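Long-range contacts in cytolethal distending toxin subunit B (Escherichia coli, PDB 2F1N), which nicks DNA as the endonuclease subunit of a tripartite toxin, very probably causing DNA damage that leads to G2/M arrest in intoxicated cells: residues A[17-23]-A[48-54]; A[56-60]-A[94-98]; A[107-111]-A[143-147]. Residues are numbered along the deposited sequence.

All three contacts lie within the DNase I-like fold, and they come in series along the chain. Their centres are about 12 Å apart for interactions 1 and 2, and about 9 Å apart for interaction 3 and each of the other two. Interaction 1 pairs strands 18-25 and 50-56 inside one sheet. Interaction 2 packs the loop that follows strand 50-56 against strand 92-98 of the same sheet, and interaction 3 joins strand 109-113, which lies between 50-56 and 92-98, to strand 141-147 of the second sheet. Together they trace the build of the nuclease: pairing within a sheet, the packing on its helical face, and the join between the two sheets.

Interaction 1 of 3, residues A[17-23]-A[48-54]; sequences RVATWNL and VDILAVQ
Strands 18-23 and 50-53 run side by side in parallel, their axes 4.6 Å apart at closest approach and 22° from perfect alignment. The register pairs Val18 with Ile50, Ala19 with Leu51, Thr20 with Ala52, Trp21 with Val53 and Asn22 with Gln54. A ladder holds it: Asp49 N to Arg17 O (2.8 Å), Ala19 N to Ile50 O (3.0 Å), Ala52 N to Ala19 O (2.9 Å), Trp21 N to Ala52 O (2.8 Å), Gln54 N to Trp21 O (3.0 Å) and Leu23 N to Gln54 O (3.1 Å). At its start the Asp49 carboxylate reaches back, OD2 accepting from Arg17 N at 2.9 Å. The strands flank helix 31-42 in sequence, forming a β-α-β crossover of the DNase I-like fold. On the face turned to that helix, the small Ala19 makes a hollow that larger neighbours fill: Leu51 (chi1 t, chi2 p) brings CD1 to 3.8 Å from Ala19 CB and 4.3 Å from Trp21 CB, while Val48 CG1 lies 4.1 Å from Ala19 CB. The Trp21 indole leads away from strand 50-53, and its NE1 bonds to His254 O. Farther along, Leu23 CD2 fits against Val53 CG1 at 3.6 Å. On the other face, Val18 CG1 touches Ile50 CB at 3.9 Å, and Val18, Thr20, Ile50 and Ala52 meet strands 141-147 and 179-183 of the second sheet.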
ATOM      1  N   ARG A  17      -7.145  -8.377  -6.544  1.00 22.31           N
ATOM      2  CA  ARG A  17      -5.710  -8.479  -6.869  1.00 19.17           C
ATOM      3  C   ARG A  17      -5.126  -7.148  -6.420  1.00 16.29           C
ATOM      4  O   ARG A  17      -5.611  -6.102  -6.827  1.00 13.96           O
ATOM      5  CB  ARG A  17      -5.490  -8.602  -8.374  1.00 20.94           C
ATOM      6  CG  ARG A  17      -5.860  -9.933  -8.966  1.00 27.44           C
ATOM      7  CD  ARG A  17      -5.628  -9.997 -10.473  1.00 33.80           C
ATOM      8  NE  ARG A  17      -4.381  -9.341 -10.923  1.00 38.12           N
ATOM      9  CZ  ARG A  17      -3.190  -9.933 -10.923  1.00 41.46           C
ATOM     10  NH1 ARG A  17      -3.086 -11.191 -10.507  1.00 43.14           N
ATOM     11  NH2 ARG A  17      -2.105  -9.291 -11.347  1.00 42.31           N
ATOM     12  N   VAL A  18      -4.126  -7.197  -5.542  1.00 13.57           N
ATOM     13  CA  VAL A  18      -3.513  -5.963  -5.063  1.00 13.64           C
ATOM     14  C   VAL A  18      -2.004  -6.070  -5.270  1.00 13.58           C
ATOM     15  O   VAL A  18      -1.467  -7.134  -5.611  1.00 13.77           O
ATOM     16  CB  VAL A  18      -3.852  -5.685  -3.569  1.00 14.62           C
ATOM     17  CG1 VAL A  18      -5.399  -5.714  -3.329  1.00 14.79           C
ATOM     18  CG2 VAL A  18      -3.197  -6.704  -2.664  1.00 14.54           C
ATOM     19  N   ALA A  19      -1.306  -4.957  -5.105  1.00 13.12           N
ATOM     20  CA  ALA A  19       0.163  -4.987  -5.229  1.00 11.63           C
ATOM     21  C   ALA A  19       0.788  -3.807  -4.512  1.00 11.17           C
ATOM     22  O   ALA A  19       0.102  -2.891  -4.063  1.00 11.22           O
ATOM     23  CB  ALA A  19       0.576  -4.940  -6.759  1.00 11.63           C
ATOM     24  N   THR A  20       2.105  -3.868  -4.333  1.00 11.95           N
ATOM     25  CA  THR A  20       2.824  -2.773  -3.722  1.00 11.13           C
ATOM     26  C   THR A  20       4.110  -2.526  -4.528  1.00 11.12           C
ATOM     27  O   THR A  20       4.718  -3.493  -5.034  1.00 11.87           O
ATOM     28  CB  THR A  20       3.121  -3.123  -2.250  1.00 11.90           C
ATOM     29  OG1 THR A  20       3.906  -2.077  -1.670  1.00 12.31           O
ATOM     30  CG2 THR A  20       4.015  -4.378  -2.123  1.00 10.99           C
ATOM     31  N   TRP A  21       4.468  -1.253  -4.708  1.00 10.40           N
ATOM     32  CA  TRP A  21       5.701  -0.929  -5.389  1.00 10.35           C
ATOM     33  C   TRP A  21       6.366   0.333  -4.826  1.00 11.25           C
ATOM     34  O   TRP A  21       5.737   1.387  -4.724  1.00 10.39           O
ATOM     35  CB  TRP A  21       5.369  -0.734  -6.893  1.00 10.31           C
ATOM     36  CG  TRP A  21       6.624  -0.623  -7.757  1.00 13.23           C
ATOM     37  CD1 TRP A  21       7.837  -1.206  -7.516  1.00 14.24           C
ATOM     38  CD2 TRP A  21       6.780   0.153  -8.956  1.00 17.30           C
ATOM     39  NE1 TRP A  21       8.741  -0.857  -8.509  1.00 17.20           N
ATOM     40  CE2 TRP A  21       8.110  -0.021  -9.400  1.00 18.73           C
ATOM     41  CE3 TRP A  21       5.918   0.971  -9.715  1.00 18.37           C
ATOM     42  CZ2 TRP A  21       8.597   0.587 -10.570  1.00 21.13           C
ATOM     43  CZ3 TRP A  21       6.391   1.581 -10.855  1.00 22.81           C
ATOM     44  CH2 TRP A  21       7.727   1.380 -11.285  1.00 23.61           C
ATOM     45  N   ASN A  22       7.638   0.224  -4.436  1.00 10.33           N
ATOM     46  CA  ASN A  22       8.390   1.405  -4.068  1.00 11.61           C
ATOM     47  C   ASN A  22       9.080   1.838  -5.361  1.00 12.06           C
ATOM     48  O   ASN A  22       9.964   1.137  -5.880  1.00 12.39           O
ATOM     49  CB  ASN A  22       9.416   1.017  -2.987  1.00 11.39           C
ATOM     50  CG  ASN A  22      10.353   2.153  -2.588  1.00 14.48           C
ATOM     51  OD1 ASN A  22      10.569   3.074  -3.342  1.00 12.49           O
ATOM     52  ND2 ASN A  22      10.936   2.058  -1.399  1.00 13.32           N
ATOM     53  N   LEU A  23       8.627   2.943  -5.923  1.00 12.57           N
ATOM     54  CA  LEU A  23       9.108   3.292  -7.247  1.00 14.16           C
ATOM     55  C   LEU A  23      10.315   4.211  -7.207  1.00 13.74           C
ATOM     56  O   LEU A  23      10.835   4.566  -8.285  1.00 14.15           O
ATOM     57  CB  LEU A  23       7.985   3.777  -8.162  1.00 16.37           C
ATOM     58  CG  LEU A  23       7.145   5.008  -7.887  1.00 16.56           C
ATOM     59  CD1 LEU A  23       7.957   6.258  -8.277  1.00 17.86           C
ATOM     60  CD2 LEU A  23       5.854   4.977  -8.665  1.00 20.20           C
ATOM     61  N   VAL A  48      -4.162  -4.872 -11.543  1.00 18.86           N
ATOM     62  CA  VAL A  48      -4.498  -4.941 -10.114  1.00 17.50           C
ATOM     63  C   VAL A  48      -5.583  -3.920  -9.760  1.00 17.49           C
ATOM     64  O   VAL A  48      -5.669  -2.886 -10.411  1.00 17.15           O
ATOM     65  CB  VAL A  48      -3.261  -4.807  -9.217  1.00 20.26           C
ATOM     66  CG1 VAL A  48      -2.120  -5.737  -9.731  1.00 19.07           C
ATOM     67  CG2 VAL A  48      -2.793  -3.376  -9.131  1.00 17.68           C
ATOM     68  N   ASP A  49      -6.398  -4.248  -8.753  1.00 14.54           N
ATOM     69  CA  ASP A  49      -7.477  -3.379  -8.249  1.00 15.23           C
ATOM     70  C   ASP A  49      -6.941  -2.268  -7.345  1.00 14.81           C
ATOM     71  O   ASP A  49      -7.440  -1.141  -7.389  1.00 14.95           O
ATOM     72  CB  ASP A  49      -8.455  -4.243  -7.460  1.00 14.80           C
ATOM     73  CG  ASP A  49      -9.016  -5.367  -8.307  1.00 21.65           C
ATOM     74  OD1 ASP A  49      -9.526  -5.051  -9.428  1.00 24.19           O
ATOM     75  OD2 ASP A  49      -8.965  -6.591  -7.976  1.00 20.20           O
ATOM     76  N   ILE A  50      -5.944  -2.605  -6.525  1.00 12.76           N
ATOM     77  CA  ILE A  50      -5.377  -1.632  -5.590  1.00 13.46           C
ATOM     78  C   ILE A  50      -3.868  -1.740  -5.704  1.00 12.16           C
ATOM     79  O   ILE A  50      -3.316  -2.836  -5.648  1.00 12.54           O
ATOM     80  CB  ILE A  50      -5.857  -1.895  -4.160  1.00 14.49           C
ATOM     81  CG1 ILE A  50      -7.360  -1.544  -4.084  1.00 18.48           C
ATOM     82  CG2 ILE A  50      -5.125  -0.955  -3.166  1.00 17.93           C
ATOM     83  CD1 ILE A  50      -8.089  -2.168  -3.007  1.00 25.49           C
ATOM     84  N   LEU A  51      -3.209  -0.603  -5.917  1.00 10.28           N
ATOM     85  CA  LEU A  51      -1.767  -0.539  -5.856  1.00 10.94           C
ATOM     86  C   LEU A  51      -1.320   0.435  -4.731  1.00 10.14           C
ATOM     87  O   LEU A  51      -1.691   1.620  -4.721  1.00  9.79           O
ATOM     88  CB  LEU A  51      -1.178  -0.052  -7.209  1.00 10.68           C
ATOM     89  CG  LEU A  51       0.338   0.180  -7.260  1.00 10.74           C
ATOM     90  CD1 LEU A  51       1.121  -1.153  -7.055  1.00 12.21           C
ATOM     91  CD2 LEU A  51       0.719   0.902  -8.554  1.00 13.07           C
ATOM     92  N   ALA A  52      -0.458  -0.074  -3.836  1.00 10.92           N
ATOM     93  CA  ALA A  52       0.165   0.751  -2.824  1.00  9.88           C
ATOM     94  C   ALA A  52       1.509   1.192  -3.384  1.00  9.96           C
ATOM     95  O   ALA A  52       2.277   0.376  -3.927  1.00 11.20           O
ATOM     96  CB  ALA A  52       0.366  -0.032  -1.499  1.00 10.14           C
ATOM     97  N   VAL A  53       1.793   2.466  -3.231  1.00  9.24           N
ATOM     98  CA  VAL A  53       3.050   3.040  -3.772  1.00  9.86           C
ATOM     99  C   VAL A  53       3.840   3.739  -2.656  1.00 10.07           C
ATOM    100  O   VAL A  53       3.246   4.468  -1.800  1.00 11.28           O
ATOM    101  CB  VAL A  53       2.726   4.073  -4.903  1.00 10.87           C
ATOM    102  CG1 VAL A  53       4.061   4.572  -5.612  1.00 12.72           C
ATOM    103  CG2 VAL A  53       1.747   3.484  -5.932  1.00 11.91           C
ATOM    104  N   GLN A  54       5.178   3.526  -2.665  1.00  8.83           N
ATOM    105  CA  GLN A  54       6.087   4.262  -1.776  1.00  8.40           C
ATOM    106  C   GLN A  54       7.129   5.037  -2.628  1.00  8.80           C
ATOM    107  O   GLN A  54       7.293   4.719  -3.805  1.00 10.53           O
ATOM    108  CB  GLN A  54       6.822   3.321  -0.777  1.00  8.51           C
ATOM    109  CG  GLN A  54       5.776   2.423   0.004  1.00 11.00           C
ATOM    110  CD  GLN A  54       5.428   1.188  -0.807  1.00 11.11           C
ATOM    111  OE1 GLN A  54       6.292   0.623  -1.504  1.00 14.25           O
ATOM    112  NE2 GLN A  54       4.126   0.794  -0.793  1.00 12.92           N
TER

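Interaction 2 of 3, residues A[56-60]-A[94-98]; sequences AGSPP and YIYFS
Residues 56-60 form an irregular loop leaving strand 50-56, whereas 94-98 is extended at the end of strand 92-98. The loop turns at Gly57, whose phi of 70° and psi of -129° are readily accessible to glycine, and then straightens through Ser58, Pro59 and Pro60, with psi between 138° and 168°. No hydrogen bond links the two segments; their nearest CA atoms, those of Pro59 and Phe97, stay 7.3 Å apart, so side chains must span the gap. Phe97 does most of this. With chi1 at -159° and chi2 at -81°, its ring projects from the strand into the curve of the loop. Pro59 lies over one ring face in a CH-pi contact, CD standing 3.7 Å from the centroid of the Phe97 ring and 12° off the ring normal. Gly57 O meets the ring edge, 3.0 Å from Phe97 CZ, while the same carbonyl accepts a hydrogen bond from Asn108 ND2. Ala56 points its CB at the ring, 3.7 Å from Phe97 CE2, and Ser58 CA lies 3.8 Å from Phe97 CZ. Two residues earlier on the strand and on the same side, Ile95 (chi1 m, chi2 t) extends CD1 to within 3.5 Å of Pro60 CD. The contact is thus apolar packing of a proline-containing loop onto one face of a β-strand. Trp34 of helix 31-42 touches Pro60, Ile95 and Phe97, while in the sheet strand 92-98 lies between strands 78-83 and 109-113, with Pro59 also touching Leu80 and Pro60 touching Trp82.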
ATOM      1  N   ALA A  56       6.689   7.920  -3.907  1.00 11.74           N
ATOM      2  CA  ALA A  56       5.776   8.045  -5.046  1.00 11.93           C
ATOM      3  C   ALA A  56       6.062   9.276  -5.928  1.00 12.69           C
ATOM      4  O   ALA A  56       5.512   9.384  -7.034  1.00 12.48           O
ATOM      5  CB  ALA A  56       4.291   8.069  -4.568  1.00 12.87           C
ATOM      6  N   GLY A  57       6.935  10.184  -5.484  1.00 12.41           N
ATOM      7  CA  GLY A  57       7.165  11.356  -6.338  1.00 13.88           C
ATOM      8  C   GLY A  57       5.936  12.273  -6.344  1.00 13.15           C
ATOM      9  O   GLY A  57       5.432  12.658  -5.295  1.00 14.99           O
ATOM     10  N   SER A  58       5.491  12.620  -7.529  1.00 14.31           N
ATOM     11  CA  SER A  58       4.357  13.496  -7.753  1.00 15.40           C
ATOM     12  C   SER A  58       3.376  12.647  -8.562  1.00 16.02           C
ATOM     13  O   SER A  58       3.797  11.787  -9.346  1.00 16.63           O
ATOM     14  CB  SER A  58       4.823  14.714  -8.574  1.00 16.90           C
ATOM     15  OG  SER A  58       5.515  15.654  -7.710  1.00 20.09           O
ATOM     16  N   PRO A  59       2.079  12.867  -8.393  1.00 17.36           N
ATOM     17  CA  PRO A  59       1.096  12.109  -9.185  1.00 17.85           C
ATOM     18  C   PRO A  59       1.165  12.504 -10.676  1.00 17.00           C
ATOM     19  O   PRO A  59       1.816  13.529 -11.004  1.00 18.26           O
ATOM     20  CB  PRO A  59      -0.252  12.514  -8.574  1.00 17.84           C
ATOM     21  CG  PRO A  59      -0.011  13.853  -7.921  1.00 20.18           C
ATOM     22  CD  PRO A  59       1.446  13.841  -7.491  1.00 17.45           C
ATOM     23  N   PRO A  60       0.508  11.737 -11.542  1.00 16.30           N
ATOM     24  CA  PRO A  60       0.486  12.019 -12.977  1.00 16.13           C
ATOM     25  C   PRO A  60      -0.032  13.443 -13.171  1.00 15.73           C
ATOM     26  O   PRO A  60      -0.973  13.853 -12.486  1.00 15.36           O
ATOM     27  CB  PRO A  60      -0.557  11.021 -13.510  1.00 16.37           C
ATOM     28  CG  PRO A  60      -0.614   9.909 -12.489  1.00 16.46           C
ATOM     29  CD  PRO A  60      -0.327  10.565 -11.206  1.00 15.88           C
ATOM     30  N   TYR A  94      -8.820   6.091  -9.185  1.00 10.94           N
ATOM     31  CA  TYR A  94      -8.708   7.070  -8.107  1.00 10.51           C
ATOM     32  C   TYR A  94      -7.330   6.974  -7.475  1.00 10.14           C
ATOM     33  O   TYR A  94      -6.820   5.888  -7.226  1.00 11.72           O
ATOM     34  CB  TYR A  94      -9.797   6.799  -7.021  1.00 11.59           C
ATOM     35  CG  TYR A  94     -11.166   7.227  -7.481  1.00 11.78           C
ATOM     36  CD1 TYR A  94     -11.937   6.385  -8.263  1.00 17.21           C
ATOM     37  CD2 TYR A  94     -11.655   8.477  -7.118  1.00 18.42           C
ATOM     38  CE1 TYR A  94     -13.222   6.798  -8.720  1.00 17.34           C
ATOM     39  CE2 TYR A  94     -12.896   8.890  -7.521  1.00 23.10           C
ATOM     40  CZ  TYR A  94     -13.688   8.028  -8.306  1.00 24.32           C
ATOM     41  OH  TYR A  94     -14.939   8.432  -8.713  1.00 29.94           O
ATOM     42  N   ILE A  95      -6.678   8.128  -7.235  1.00  9.69           N
ATOM     43  CA  ILE A  95      -5.384   8.126  -6.549  1.00  9.36           C
ATOM     44  C   ILE A  95      -5.518   8.825  -5.225  1.00  9.11           C
ATOM     45  O   ILE A  95      -6.090   9.926  -5.156  1.00 11.39           O
ATOM     46  CB  ILE A  95      -4.303   8.892  -7.414  1.00  9.81           C
ATOM     47  CG1 ILE A  95      -4.139   8.240  -8.805  1.00 11.00           C
ATOM     48  CG2 ILE A  95      -2.950   8.869  -6.656  1.00 10.50           C
ATOM     49  CD1 ILE A  95      -3.125   9.054  -9.703  1.00 12.88           C
ATOM     50  N   TYR A  96      -4.988   8.236  -4.159  1.00  8.46           N
ATOM     51  CA  TYR A  96      -4.992   8.926  -2.850  1.00  8.74           C
ATOM     52  C   TYR A  96      -3.536   9.194  -2.594  1.00  9.94           C
ATOM     53  O   TYR A  96      -2.691   8.261  -2.510  1.00 10.16           O
ATOM     54  CB  TYR A  96      -5.628   7.999  -1.763  1.00  9.90           C
ATOM     55  CG  TYR A  96      -7.042   7.778  -2.168  1.00  9.79           C
ATOM     56  CD1 TYR A  96      -8.032   8.717  -1.816  1.00 11.05           C
ATOM     57  CD2 TYR A  96      -7.384   6.733  -3.052  1.00 10.03           C
ATOM     58  CE1 TYR A  96      -9.361   8.580  -2.264  1.00 11.46           C
ATOM     59  CE2 TYR A  96      -8.694   6.612  -3.536  1.00 11.17           C
ATOM     60  CZ  TYR A  96      -9.671   7.532  -3.132  1.00 15.21           C
ATOM     61  OH  TYR A  96     -10.967   7.433  -3.634  1.00 12.66           O
ATOM     62  N   PHE A  97      -3.209  10.479  -2.542  1.00  8.93           N
ATOM     63  CA  PHE A  97      -1.792  10.872  -2.576  1.00  9.97           C
ATOM     64  C   PHE A  97      -1.422  11.676  -1.356  1.00 10.53           C
ATOM     65  O   PHE A  97      -2.124  12.641  -1.039  1.00 10.76           O
ATOM     66  CB  PHE A  97      -1.503  11.659  -3.872  1.00 11.18           C
ATOM     67  CG  PHE A  97      -0.039  11.660  -4.248  1.00 15.17           C
ATOM     68  CD1 PHE A  97       0.823  12.518  -3.649  1.00 20.14           C
ATOM     69  CD2 PHE A  97       0.450  10.748  -5.211  1.00 19.38           C
ATOM     70  CE1 PHE A  97       2.188  12.511  -3.959  1.00 19.79           C
ATOM     71  CE2 PHE A  97       1.842  10.737  -5.536  1.00 19.60           C
ATOM     72  CZ  PHE A  97       2.680  11.616  -4.883  1.00 21.02           C
ATOM     73  N   SER A  98      -0.297  11.335  -0.717  1.00 11.60           N
ATOM     74  CA  SER A  98       0.175  12.130   0.425  1.00 13.64           C
ATOM     75  C   SER A  98       1.561  12.654   0.133  1.00 14.90           C
ATOM     76  O   SER A  98       2.491  11.865   0.070  1.00 13.43           O
ATOM     77  CB  SER A  98       0.271  11.319   1.710  1.00 15.03           C
ATOM     78  OG  SER A  98      -1.013  10.874   2.056  1.00 24.31           O
TER

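Interaction 3 of 3, residues A[107-111]-A[143-147]; sequences VNLAL and FFTAH
This is a face-to-face contact between the two β-sheets at the heart of the DNase I-like sandwich, made mainly by side chains, with no direct hydrogen bond between residues 107-111 and 143-147. Strands 109-111 and 143-147 run roughly antiparallel, at 158°, with axes 7.1 Å apart at closest approach; Leu111 and Thr145 have the nearest CA atoms, 6.6 Å apart. Leu109 and Leu111, both chi1 m and chi2 t, point across the interface, as does Thr145 (chi1 t). Leu109 CD2 lies 4.0 Å from both Thr145 OG1 and His147 CB. Thr145 CG2 rests 3.9 Å from Leu111 CG and 3.5 Å from Ala110 O, and Leu111 CD1 reaches Phe143 O at 3.5 Å. At the other end, water 1 bridges the two segments, 2.8 Å from His147 ND1 and donating to Asn108 O at 3.2 Å. Strand 109-113 lies between strands 50-56 and 92-98; Thr145 OG1 also bonds Val53 O of the former, while Phe144, facing away, packs on helix 156-168.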
ATOM      1  N   VAL A 107       9.849  10.666  -0.362  1.00 18.96           N
ATOM      2  CA  VAL A 107       9.220   9.637   0.477  1.00 16.80           C
ATOM      3  C   VAL A 107       7.683   9.795   0.482  1.00 15.69           C
ATOM      4  O   VAL A 107       6.994   9.405   1.438  1.00 15.50           O
ATOM      5  CB  VAL A 107       9.892   9.530   1.924  1.00 17.05           C
ATOM      6  CG1 VAL A 107      11.385   9.185   1.824  1.00 20.38           C
ATOM      7  CG2 VAL A 107       9.694  10.787   2.747  1.00 19.92           C
ATOM      8  N   ASN A 108       7.140  10.272  -0.648  1.00 13.25           N
ATOM      9  CA  ASN A 108       5.667  10.406  -0.726  1.00 12.70           C
ATOM     10  C   ASN A 108       4.977   9.058  -0.830  1.00 10.56           C
ATOM     11  O   ASN A 108       5.559   8.101  -1.271  1.00 11.69           O
ATOM     12  CB  ASN A 108       5.261  11.322  -1.869  1.00 13.89           C
ATOM     13  CG  ASN A 108       5.773  12.741  -1.669  1.00 14.79           C
ATOM     14  OD1 ASN A 108       5.957  13.180  -0.551  1.00 15.89           O
ATOM     15  ND2 ASN A 108       5.888  13.478  -2.748  1.00 15.97           N
ATOM     16  N   LEU A 109       3.715   9.014  -0.417  1.00 10.57           N
ATOM     17  CA  LEU A 109       2.927   7.768  -0.433  1.00 11.09           C
ATOM     18  C   LEU A 109       1.702   7.894  -1.297  1.00 10.61           C
ATOM     19  O   LEU A 109       1.134   8.988  -1.426  1.00 10.81           O
ATOM     20  CB  LEU A 109       2.433   7.432   0.978  1.00 11.17           C
ATOM     21  CG  LEU A 109       3.515   7.050   1.975  1.00 11.11           C
ATOM     22  CD1 LEU A 109       2.874   7.180   3.378  1.00 14.12           C
ATOM     23  CD2 LEU A 109       4.086   5.699   1.709  1.00  8.98           C
ATOM     24  N   ALA A 110       1.301   6.765  -1.895  1.00 10.22           N
ATOM     25  CA  ALA A 110       0.007   6.741  -2.626  1.00  9.85           C
ATOM     26  C   ALA A 110      -0.675   5.389  -2.590  1.00 10.66           C
ATOM     27  O   ALA A 110      -0.035   4.352  -2.409  1.00  9.55           O
ATOM     28  CB  ALA A 110       0.194   7.194  -4.136  1.00 11.12           C
ATOM     29  N   LEU A 111      -1.985   5.443  -2.781  1.00  9.97           N
ATOM     30  CA  LEU A 111      -2.788   4.263  -3.140  1.00 11.28           C
ATOM     31  C   LEU A 111      -3.545   4.600  -4.414  1.00  9.83           C
ATOM     32  O   LEU A 111      -4.129   5.696  -4.549  1.00 11.55           O
ATOM     33  CB  LEU A 111      -3.744   3.961  -2.007  1.00 11.61           C
ATOM     34  CG  LEU A 111      -3.195   3.288  -0.763  1.00 14.52           C
ATOM     35  CD1 LEU A 111      -4.153   3.578   0.426  1.00 17.07           C
ATOM     36  CD2 LEU A 111      -3.142   1.763  -1.038  1.00 10.06           C
ATOM     37  N   PHE A 143      -7.180  -1.061   2.924  1.00 10.29           N
ATOM     38  CA  PHE A 143      -5.865  -1.311   2.366  1.00  9.72           C
ATOM     39  C   PHE A 143      -4.990  -0.102   2.676  1.00 10.01           C
ATOM     40  O   PHE A 143      -5.451   1.019   2.499  1.00  8.82           O
ATOM     41  CB  PHE A 143      -6.005  -1.428   0.849  1.00  9.19           C
ATOM     42  CG  PHE A 143      -6.894  -2.566   0.433  1.00 12.96           C
ATOM     43  CD1 PHE A 143      -6.361  -3.849   0.277  1.00 16.19           C
ATOM     44  CD2 PHE A 143      -8.253  -2.355   0.240  1.00 17.75           C
ATOM     45  CE1 PHE A 143      -7.196  -4.935  -0.100  1.00 16.26           C
ATOM     46  CE2 PHE A 143      -9.100  -3.433  -0.138  1.00 16.97           C
ATOM     47  CZ  PHE A 143      -8.546  -4.691  -0.309  1.00 17.35           C
ATOM     48  N   PHE A 144      -3.776  -0.366   3.195  1.00  9.30           N
ATOM     49  CA  PHE A 144      -2.818   0.693   3.557  1.00  9.85           C
ATOM     50  C   PHE A 144      -1.563   0.584   2.734  1.00  9.85           C
ATOM     51  O   PHE A 144      -1.163  -0.505   2.317  1.00 10.78           O
ATOM     52  CB  PHE A 144      -2.408   0.602   5.034  1.00  9.85           C
ATOM     53  CG  PHE A 144      -3.528   0.969   5.998  1.00  9.91           C
ATOM     54  CD1 PHE A 144      -4.574   0.094   6.221  1.00 12.60           C
ATOM     55  CD2 PHE A 144      -3.580   2.240   6.553  1.00  9.33           C
ATOM     56  CE1 PHE A 144      -5.651   0.444   7.114  1.00 11.89           C
ATOM     57  CE2 PHE A 144      -4.610   2.612   7.422  1.00 10.05           C
ATOM     58  CZ  PHE A 144      -5.667   1.727   7.684  1.00 11.08           C
ATOM     59  N   THR A 145      -0.970   1.751   2.462  1.00  9.54           N
ATOM     60  CA  THR A 145       0.426   1.774   2.022  1.00 10.01           C
ATOM     61  C   THR A 145       1.387   2.217   3.154  1.00 10.86           C
ATOM     62  O   THR A 145       1.071   3.124   3.912  1.00 10.57           O
ATOM     63  CB  THR A 145       0.559   2.652   0.756  1.00  9.86           C
ATOM     64  OG1 THR A 145       1.954   2.669   0.332  1.00 10.72           O
ATOM     65  CG2 THR A 145       0.182   4.160   1.041  1.00 10.04           C
ATOM     66  N   ALA A 146       2.520   1.519   3.290  1.00 10.80           N
ATOM     67  CA  ALA A 146       3.462   1.775   4.399  1.00 12.33           C
ATOM     68  C   ALA A 146       4.884   1.842   3.886  1.00 10.81           C
ATOM     69  O   ALA A 146       5.254   1.146   2.910  1.00 10.58           O
ATOM     70  CB  ALA A 146       3.400   0.709   5.454  1.00 11.82           C
ATOM     71  N   HIS A 147       5.668   2.720   4.522  1.00 10.53           N
ATOM     72  CA  HIS A 147       7.079   2.771   4.171  1.00 10.42           C
ATOM     73  C   HIS A 147       7.891   2.960   5.446  1.00  9.77           C
ATOM     74  O   HIS A 147       8.105   4.086   5.907  1.00 11.07           O
ATOM     75  CB  HIS A 147       7.349   3.900   3.190  1.00 10.31           C
ATOM     76  CG  HIS A 147       8.783   3.948   2.747  1.00 12.38           C
ATOM     77  ND1 HIS A 147       9.308   5.044   2.092  1.00 11.06           N
ATOM     78  CD2 HIS A 147       9.794   3.046   2.878  1.00 10.73           C
ATOM     79  CE1 HIS A 147      10.591   4.817   1.836  1.00 13.54           C
ATOM     80  NE2 HIS A 147      10.917   3.614   2.306  1.00 12.89           N
TER
HETATM   81  O   HOH W   1       7.461   6.565   0.721  1.00 13.06           O